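PDB 3NA7: HP0958, which probably acts as a chaperone and post-transcriptional regulator in flagellar biogenesis and export, combining a long coiled-coil hairpin with a zinc-ribbon domain. Local coordinates for residues E53-L58 with E125-L130. Residues are numbered along the deposited sequence; the frame is centred on the assembly and turned at random.
Sequences EEKLAL and EKQEDL
Lys55 and Gln127, on helix 24-85 and helix 91-171, reach for each other from opposite directions and form the one hydrogen bond between 53-58 and 125-130. Their CA atoms, the nearest pair across the two segments, are 10.7 Å apart, so long side chains must span the gap; just 81 Å² is buried, both sides summed.

From CB, the Lys55 chain leaves with CG anti to the carbonyl carbon, and neither CB nor CG touches segment 125-130. CD is the first atom to arrive, 3.5 Å from Gln127 OE1 and 3.8 Å from Gln127 CD, which sets this methylene over one face of the amide. A bend at chi3 (65°) then turns the chain, leaves CE 3.6 Å from Gln127 OE1 and brings NZ round to the amide oxygen. NZ ends 2.8 Å from Gln127 OE1 and donates to it; the C=O...N angle is 134°, with the donor tilted 20° from the carbonyl plane.

Gln127 runs extended beyond CG and carries its amide across to helix 24-85. Its NE2 donates to the carbonyl oxygen of Ile48 and to Glu52 OE1, and the same carboxylate oxygen forms a salt bridge with Lys55 NZ. Both ends of the amide are thus engaged, which should fix its rotation, while the glutamate probably offsets the lysine charge in this partly buried spot. The CA paths of 53-58 and 125-130 run in nearly opposite directions, and a short turn links the two helices; with Leu130 packing on Ile48 and Leu51, this polar bridge belongs to the interface of an antiparallel coiled-coil hairpin.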
ATOM      1  N   GLU A  53     -21.834   6.835   1.620  1.00 47.72           N
ATOM      2  CA  GLU A  53     -22.241   6.593   3.014  1.00 53.43           C
ATOM      3  C   GLU A  53     -22.428   7.912   3.784  1.00 52.65           C
ATOM      4  O   GLU A  53     -23.385   8.053   4.552  1.00 56.20           O
ATOM      5  CB  GLU A  53     -21.278   5.662   3.751  1.00 56.36           C
ATOM      6  CG  GLU A  53     -21.263   4.209   3.256  1.00 65.38           C
ATOM      7  CD  GLU A  53     -22.657   3.561   3.206  1.00 76.48           C
ATOM      8  OE1 GLU A  53     -23.167   3.133   4.275  1.00 81.28           O
ATOM      9  OE2 GLU A  53     -23.237   3.463   2.090  1.00 76.87           O
ATOM     10  N   GLU A  54     -21.546   8.884   3.567  1.00 48.54           N
ATOM     11  CA  GLU A  54     -21.711  10.170   4.244  1.00 47.65           C
ATOM     12  C   GLU A  54     -22.946  10.921   3.771  1.00 46.63           C
ATOM     13  O   GLU A  54     -23.614  11.564   4.566  1.00 45.37           O
ATOM     14  CB  GLU A  54     -20.465  11.035   4.135  1.00 44.65           C
ATOM     15  CG  GLU A  54     -19.311  10.419   4.856  1.00 48.51           C
ATOM     16  CD  GLU A  54     -17.962  10.894   4.377  1.00 50.59           C
ATOM     17  OE1 GLU A  54     -17.880  11.813   3.523  1.00 51.21           O
ATOM     18  OE2 GLU A  54     -16.971  10.320   4.865  1.00 53.23           O
ATOM     19  N   LYS A  55     -23.256  10.831   2.479  1.00 45.87           N
ATOM     20  CA  LYS A  55     -24.481  11.442   1.967  1.00 45.81           C
ATOM     21  C   LYS A  55     -25.742  10.763   2.552  1.00 48.57           C
ATOM     22  O   LYS A  55     -26.748  11.419   2.828  1.00 48.98           O
ATOM     23  CB  LYS A  55     -24.519  11.438   0.441  1.00 44.28           C
ATOM     24  CG  LYS A  55     -23.534  12.348  -0.261  1.00 40.32           C
ATOM     25  CD  LYS A  55     -23.341  11.879  -1.752  1.00 43.28           C
ATOM     26  CE  LYS A  55     -24.651  12.029  -2.566  1.00 41.10           C
ATOM     27  NZ  LYS A  55     -24.589  11.401  -3.903  1.00 46.38           N
ATOM     28  N   LEU A  56     -25.674   9.461   2.769  1.00 50.63           N
ATOM     29  CA  LEU A  56     -26.783   8.748   3.381  1.00 53.43           C
ATOM     30  C   LEU A  56     -27.075   9.204   4.815  1.00 54.52           C
ATOM     31  O   LEU A  56     -28.236   9.436   5.172  1.00 55.29           O
ATOM     32  CB  LEU A  56     -26.565   7.234   3.321  1.00 56.85           C
ATOM     33  CG  LEU A  56     -27.060   6.516   2.060  1.00 61.87           C
ATOM     34  CD1 LEU A  56     -26.338   5.172   1.825  1.00 64.28           C
ATOM     35  CD2 LEU A  56     -28.591   6.305   2.143  1.00 66.49           C
ATOM     36  N   ALA A  57     -26.025   9.342   5.618  1.00 54.00           N
ATOM     37  CA  ALA A  57     -26.158   9.812   7.000  1.00 54.29           C
ATOM     38  C   ALA A  57     -26.738  11.208   7.015  1.00 51.41           C
ATOM     39  O   ALA A  57     -27.615  11.520   7.823  1.00 54.00           O
ATOM     40  CB  ALA A  57     -24.796   9.772   7.733  1.00 54.36           C
ATOM     41  N   LEU A  58     -26.268  12.049   6.101  1.00 49.85           N
ATOM     42  CA  LEU A  58     -26.761  13.415   6.018  1.00 47.16           C
ATOM     43  C   LEU A  58     -28.218  13.483   5.586  1.00 48.24           C
ATOM     44  O   LEU A  58     -28.976  14.335   6.048  1.00 49.04           O
ATOM     45  CB  LEU A  58     -25.901  14.240   5.083  1.00 44.27           C
ATOM     46  CG  LEU A  58     -24.495  14.608   5.528  1.00 45.69           C
ATOM     47  CD1 LEU A  58     -23.744  15.147   4.317  1.00 44.95           C
ATOM     48  CD2 LEU A  58     -24.510  15.653   6.652  1.00 44.83           C
ATOM     49  N   GLU A 125     -20.783  16.594  -6.064  1.00 43.97           N
ATOM     50  CA  GLU A 125     -19.802  17.213  -6.957  1.00 45.68           C
ATOM     51  C   GLU A 125     -18.448  16.523  -6.868  1.00 44.10           C
ATOM     52  O   GLU A 125     -17.806  16.284  -7.895  1.00 41.73           O
ATOM     53  CB  GLU A 125     -19.628  18.703  -6.675  1.00 46.98           C
ATOM     54  CG  GLU A 125     -20.718  19.572  -7.241  1.00 55.19           C
ATOM     55  CD  GLU A 125     -20.847  20.926  -6.516  1.00 61.24           C
ATOM     56  OE1 GLU A 125     -21.991  21.423  -6.419  1.00 61.40           O
ATOM     57  OE2 GLU A 125     -19.825  21.482  -6.034  1.00 61.50           O
ATOM     58  N   LYS A 126     -18.019  16.201  -5.641  1.00 42.89           N
ATOM     59  CA  LYS A 126     -16.747  15.512  -5.457  1.00 41.73           C
ATOM     60  C   LYS A 126     -16.790  14.114  -6.076  1.00 39.95           C
ATOM     61  O   LYS A 126     -15.821  13.684  -6.691  1.00 40.04           O
ATOM     62  CB  LYS A 126     -16.347  15.441  -3.979  1.00 41.64           C
ATOM     63  CG  LYS A 126     -15.082  14.631  -3.693  1.00 40.56           C
ATOM     64  CD  LYS A 126     -13.853  15.317  -4.325  1.00 50.26           C
ATOM     65  CE  LYS A 126     -12.558  14.637  -3.926  1.00 45.59           C
ATOM     66  NZ  LYS A 126     -11.435  15.354  -4.553  1.00 48.86           N
ATOM     67  N   GLN A 127     -17.917  13.433  -5.924  1.00 37.00           N
ATOM     68  CA  GLN A 127     -18.127  12.146  -6.569  1.00 39.52           C
ATOM     69  C   GLN A 127     -17.986  12.228  -8.104  1.00 39.82           C
ATOM     70  O   GLN A 127     -17.367  11.335  -8.712  1.00 38.99           O
ATOM     71  CB  GLN A 127     -19.486  11.572  -6.207  1.00 37.01           C
ATOM     72  CG  GLN A 127     -19.597  11.099  -4.758  1.00 38.13           C
ATOM     73  CD  GLN A 127     -20.974  10.566  -4.460  1.00 36.33           C
ATOM     74  OE1 GLN A 127     -21.975  11.173  -4.846  1.00 37.76           O
ATOM     75  NE2 GLN A 127     -21.044   9.381  -3.847  1.00 38.37           N
ATOM     76  N   GLU A 128     -18.579  13.259  -8.716  1.00 41.68           N
ATOM     77  CA  GLU A 128     -18.495  13.458 -10.185  1.00 45.45           C
ATOM     78  C   GLU A 128     -17.041  13.690 -10.600  1.00 46.19           C
ATOM     79  O   GLU A 128     -16.568  13.079 -11.552  1.00 46.23           O
ATOM     80  CB  GLU A 128     -19.392  14.594 -10.694  1.00 47.73           C
ATOM     81  CG  GLU A 128     -20.903  14.440 -10.381  1.00 50.40           C
ATOM     82  CD  GLU A 128     -21.618  13.352 -11.203  1.00 55.68           C
ATOM     83  OE1 GLU A 128     -21.033  12.793 -12.175  1.00 48.16           O
ATOM     84  OE2 GLU A 128     -22.791  13.078 -10.870  1.00 58.64           O
ATOM     85  N   ASP A 129     -16.330  14.533  -9.853  1.00 45.70           N
ATOM     86  CA  ASP A 129     -14.875  14.684 -10.013  1.00 47.13           C
ATOM     87  C   ASP A 129     -14.100  13.376 -10.042  1.00 44.24           C
ATOM     88  O   ASP A 129     -13.404  13.078 -11.009  1.00 45.38           O
ATOM     89  CB  ASP A 129     -14.304  15.492  -8.864  1.00 47.67           C
ATOM     90  CG  ASP A 129     -13.917  16.862  -9.267  1.00 56.01           C
ATOM     91  OD1 ASP A 129     -12.905  16.976 -10.021  1.00 62.12           O
ATOM     92  OD2 ASP A 129     -14.602  17.810  -8.795  1.00 53.85           O
ATOM     93  N   LEU A 130     -14.186  12.639  -8.942  1.00 41.05           N
ATOM     94  CA  LEU A 130     -13.529  11.361  -8.794  1.00 41.40           C
ATOM     95  C   LEU A 130     -13.850  10.407  -9.971  1.00 41.26           C
ATOM     96  O   LEU A 130     -12.985   9.671 -10.436  1.00 40.76           O
ATOM     97  CB  LEU A 130     -13.954  10.707  -7.468  1.00 40.86           C
ATOM     98  CG  LEU A 130     -13.461  11.391  -6.176  1.00 41.31           C
ATOM     99  CD1 LEU A 130     -14.262  10.863  -4.944  1.00 38.95           C
ATOM    100  CD2 LEU A 130     -11.941  11.235  -5.996  1.00 36.59           C
TER